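Local coordinates for protein peptidoglycan D,D-transpeptidase MrdA (Pseudomonas aeruginosa, PDB 7KIS) that probably cross-links the peptide stems of peptidoglycan as a penicillin-binding D,D-transpeptidase of cell wall synthesis, at residues 211-221 against 238-247. Residues are numbered along the deposited sequence; the frame is centred on the assembly and turned at random.
Sequences YESELHGTVGY and RTDPIPGKDI
Lys245 lies across Glu214 at the C-terminal end of helix 212-216. Its backbone N donates to Glu214 O at 2.6 Å, the donor lying 30° off the carbonyl plane. Lys245 CB lies 3.4 Å from Glu214 O, the same oxygen. CG stays near it. The chain beyond runs extended, which carries Lys245 CD to 4.1 Å from Glu214 CB and brings its NZ beside Glu214 CG. The charges do not meet: Lys245 NZ is 5.3 Å from Glu214 OE2. Ile247 points its CD1 into apolar side chains of the other segment, 3.4 Å from Tyr211 CB and 3.6 Å from Leu215 CG. Ile484 of strand 481-484 touches both Tyr211 and Ile247. Farther along, the chains run antiparallel. Tyr221 and Thr239 form a hydrogen-bonded pair, with Tyr221 N giving to Thr239 O at 3.1 Å and Thr239 N to Tyr221 O. Between these ends, Pro241 CB packs 3.2 Å from Thr218 O. Strand 220-221 also pairs with strand 63-64. The contact thus joins 211-221, in the penicillin-binding protein dimerisation domain, to the return chain leading into strand 247-249, far from the inhibitor pocket. Backbone bonds and apolar contacts hold it, and the Lys245-Glu214 charges probably add only a modest attraction.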
loop_
_atom_site.group_PDB
_atom_site.type_symbol
_atom_site.label_atom_id
_atom_site.label_comp_id
_atom_site.label_asym_id
_atom_site.label_seq_id
_atom_site.Cartn_x
_atom_site.Cartn_y
_atom_site.Cartn_z
ATOM N N TYR A 211 -3.055 7.733 -17.263
ATOM C CA TYR A 211 -3.795 8.891 -17.743
ATOM C C TYR A 211 -3.163 9.485 -18.997
ATOM O O TYR A 211 -3.203 10.701 -19.203
ATOM C CB TYR A 211 -3.900 9.945 -16.647
ATOM C CG TYR A 211 -4.779 9.547 -15.486
ATOM C CD1 TYR A 211 -6.148 9.385 -15.650
ATOM C CD2 TYR A 211 -4.240 9.336 -14.224
ATOM C CE1 TYR A 211 -6.956 9.025 -14.590
ATOM C CE2 TYR A 211 -5.040 8.974 -13.158
ATOM C CZ TYR A 211 -6.398 8.821 -13.346
ATOM O OH TYR A 211 -7.203 8.462 -12.290
ATOM N N GLU A 212 -2.568 8.636 -19.839
ATOM C CA GLU A 212 -1.968 9.118 -21.079
ATOM C C GLU A 212 -3.007 9.785 -21.972
ATOM O O GLU A 212 -2.722 10.802 -22.614
ATOM C CB GLU A 212 -1.284 7.966 -21.813
ATOM C CG GLU A 212 -0.857 8.298 -23.232
ATOM C CD GLU A 212 0.245 9.339 -23.281
ATOM O OE1 GLU A 212 1.207 9.228 -22.491
ATOM O OE2 GLU A 212 0.150 10.269 -24.110
ATOM N N SER A 213 -4.217 9.223 -22.027
ATOM C CA SER A 213 -5.288 9.826 -22.813
ATOM C C SER A 213 -5.530 11.271 -22.388
ATOM O O SER A 213 -5.503 12.188 -23.217
ATOM C CB SER A 213 -6.565 8.999 -22.673
ATOM O OG SER A 213 -6.272 7.614 -22.617
ATOM N N GLU A 214 -5.772 11.490 -21.093
ATOM C CA GLU A 214 -6.086 12.831 -20.609
ATOM C C GLU A 214 -4.884 13.761 -20.722
ATOM O O GLU A 214 -5.034 14.937 -21.072
ATOM C CB GLU A 214 -6.580 12.763 -19.163
ATOM C CG GLU A 214 -7.917 12.053 -18.993
ATOM C CD GLU A 214 -7.796 10.538 -19.060
ATOM O OE1 GLU A 214 -6.655 10.027 -19.094
ATOM O OE2 GLU A 214 -8.842 9.858 -19.081
ATOM N N LEU A 215 -3.682 13.254 -20.431
ATOM C CA LEU A 215 -2.486 14.087 -20.489
ATOM C C LEU A 215 -2.085 14.436 -21.916
ATOM O O LEU A 215 -1.335 15.396 -22.117
ATOM C CB LEU A 215 -1.321 13.387 -19.787
ATOM C CG LEU A 215 -1.353 13.347 -18.258
ATOM C CD1 LEU A 215 -0.331 12.352 -17.730
ATOM C CD2 LEU A 215 -1.113 14.730 -17.673
ATOM N N HIS A 216 -2.561 13.683 -22.908
ATOM C CA HIS A 216 -2.141 13.917 -24.289
ATOM C C HIS A 216 -2.834 15.146 -24.870
ATOM O O HIS A 216 -2.217 16.203 -25.035
ATOM C CB HIS A 216 -2.426 12.671 -25.136
ATOM C CG HIS A 216 -2.008 12.804 -26.567
ATOM N ND1 HIS A 216 -2.898 12.704 -27.614
ATOM C CD2 HIS A 216 -0.795 13.024 -27.124
ATOM C CE1 HIS A 216 -2.251 12.860 -28.755
ATOM N NE2 HIS A 216 -0.973 13.055 -28.486
ATOM N N GLY A 217 -4.117 15.023 -25.181
ATOM C CA GLY A 217 -4.880 16.103 -25.766
ATOM C C GLY A 217 -5.255 15.829 -27.209
ATOM O O GLY A 217 -5.307 14.686 -27.671
ATOM N N THR A 218 -5.519 16.913 -27.934
ATOM C CA THR A 218 -5.897 16.846 -29.337
ATOM C C THR A 218 -4.962 17.734 -30.145
ATOM O O THR A 218 -4.482 18.760 -29.657
ATOM C CB THR A 218 -7.351 17.279 -29.562
ATOM O OG1 THR A 218 -7.540 18.605 -29.054
ATOM C CG2 THR A 218 -8.307 16.326 -28.859
ATOM N N VAL A 219 -4.719 17.337 -31.390
ATOM C CA VAL A 219 -3.825 18.077 -32.268
ATOM C C VAL A 219 -4.584 19.201 -32.960
ATOM O O VAL A 219 -5.805 19.158 -33.131
ATOM C CB VAL A 219 -3.160 17.156 -33.310
ATOM C CG1 VAL A 219 -1.972 16.434 -32.706
ATOM C CG2 VAL A 219 -4.172 16.172 -33.867
ATOM N N GLY A 220 -3.833 20.223 -33.371
ATOM C CA GLY A 220 -4.340 21.280 -34.211
ATOM C C GLY A 220 -3.822 21.173 -35.634
ATOM O O GLY A 220 -3.140 20.219 -36.011
ATOM N N TYR A 221 -4.163 22.183 -36.432
ATOM C CA TYR A 221 -3.784 22.191 -37.839
ATOM C C TYR A 221 -3.528 23.619 -38.297
ATOM O O TYR A 221 -4.361 24.503 -38.074
ATOM C CB TYR A 221 -4.870 21.540 -38.705
ATOM C CG TYR A 221 -5.039 20.060 -38.453
ATOM C CD1 TYR A 221 -6.047 19.588 -37.620
ATOM C CD2 TYR A 221 -4.186 19.133 -39.039
ATOM C CE1 TYR A 221 -6.203 18.234 -37.383
ATOM C CE2 TYR A 221 -4.335 17.778 -38.808
ATOM C CZ TYR A 221 -5.344 17.335 -37.979
ATOM O OH TYR A 221 -5.494 15.989 -37.748
ATOM N N ARG A 238 -5.805 28.761 -38.178
ATOM C CA ARG A 238 -5.073 27.883 -37.273
ATOM C C ARG A 238 -5.994 27.264 -36.228
ATOM O O ARG A 238 -6.367 27.919 -35.255
ATOM C CB ARG A 238 -3.942 28.648 -36.576
ATOM C CG ARG A 238 -3.001 27.770 -35.753
ATOM C CD ARG A 238 -2.205 28.593 -34.746
ATOM N NE ARG A 238 -0.823 28.134 -34.618
ATOM C CZ ARG A 238 -0.374 27.368 -33.626
ATOM N NH1 ARG A 238 -1.196 26.969 -32.666
ATOM N NH2 ARG A 238 0.899 27.002 -33.594
ATOM N N THR A 239 -6.367 26.004 -36.438
ATOM C CA THR A 239 -7.061 25.251 -35.402
ATOM C C THR A 239 -6.092 24.996 -34.255
ATOM O O THR A 239 -5.060 24.341 -34.439
ATOM C CB THR A 239 -7.602 23.937 -35.962
ATOM O OG1 THR A 239 -8.733 24.204 -36.801
ATOM C CG2 THR A 239 -8.025 23.007 -34.834
ATOM N N ASP A 240 -6.411 25.527 -33.078
ATOM C CA ASP A 240 -5.335 25.381 -32.108
ATOM C C ASP A 240 -5.502 24.091 -31.310
ATOM O O ASP A 240 -6.622 23.734 -30.933
ATOM C CB ASP A 240 -5.306 26.575 -31.161
ATOM C CG ASP A 240 -4.453 27.710 -31.690
ATOM O OD1 ASP A 240 -3.220 27.536 -31.778
ATOM O OD2 ASP A 240 -5.015 28.767 -32.042
ATOM N N PRO A 241 -4.403 23.386 -31.042
ATOM C CA PRO A 241 -4.502 22.132 -30.287
ATOM C C PRO A 241 -4.889 22.391 -28.841
ATOM O O PRO A 241 -4.398 23.326 -28.203
ATOM C CB PRO A 241 -3.090 21.542 -30.392
ATOM C CG PRO A 241 -2.210 22.736 -30.582
ATOM C CD PRO A 241 -3.011 23.719 -31.392
ATOM N N ILE A 242 -5.778 21.550 -28.324
ATOM C CA ILE A 242 -6.194 21.656 -26.929
ATOM C C ILE A 242 -5.161 20.925 -26.083
ATOM O O ILE A 242 -4.964 19.714 -26.264
ATOM C CB ILE A 242 -7.609 21.096 -26.711
ATOM C CG1 ILE A 242 -8.546 21.573 -27.823
ATOM C CG2 ILE A 242 -8.156 21.541 -25.365
ATOM C CD1 ILE A 242 -9.763 20.679 -28.030
ATOM N N PRO A 243 -4.474 21.613 -25.171
ATOM C CA PRO A 243 -3.417 20.965 -24.390
ATOM C C PRO A 243 -3.973 19.855 -23.510
ATOM O O PRO A 243 -5.158 19.826 -23.169
ATOM C CB PRO A 243 -2.842 22.115 -23.545
ATOM C CG PRO A 243 -3.920 23.140 -23.496
ATOM C CD PRO A 243 -4.633 23.035 -24.817
ATOM N N GLY A 244 -3.093 18.922 -23.160
ATOM C CA GLY A 244 -3.512 17.796 -22.349
ATOM C C GLY A 244 -4.037 18.243 -20.999
ATOM O O GLY A 244 -3.688 19.309 -20.489
ATOM N N LYS A 245 -4.894 17.408 -20.415
ATOM C CA LYS A 245 -5.500 17.753 -19.139
ATOM C C LYS A 245 -4.459 17.678 -18.033
ATOM O O LYS A 245 -3.626 16.768 -17.997
ATOM C CB LYS A 245 -6.665 16.815 -18.827
ATOM C CG LYS A 245 -7.930 17.106 -19.614
ATOM C CD LYS A 245 -9.023 16.105 -19.277
ATOM C CE LYS A 245 -9.944 15.872 -20.462
ATOM N NZ LYS A 245 -10.820 14.685 -20.255
ATOM N N ASP A 246 -4.510 18.646 -17.127
ATOM C CA ASP A 246 -3.568 18.719 -16.024
ATOM C C ASP A 246 -4.067 17.883 -14.856
ATOM O O ASP A 246 -5.262 17.872 -14.546
ATOM C CB ASP A 246 -3.363 20.172 -15.602
ATOM C CG ASP A 246 -3.031 21.071 -16.779
ATOM O OD1 ASP A 246 -2.419 20.578 -17.749
ATOM O OD2 ASP A 246 -3.391 22.266 -16.743
ATOM N N ILE A 247 -3.140 17.183 -14.211
ATOM C CA ILE A 247 -3.456 16.251 -13.139
ATOM C C ILE A 247 -2.807 16.749 -11.859
ATOM O O ILE A 247 -1.623 17.102 -11.850
ATOM C CB ILE A 247 -2.978 14.825 -13.465
ATOM C CG1 ILE A 247 -3.677 14.306 -14.716
ATOM C CG2 ILE A 247 -3.224 13.892 -12.288
ATOM C CD1 ILE A 247 -3.182 12.961 -15.137
#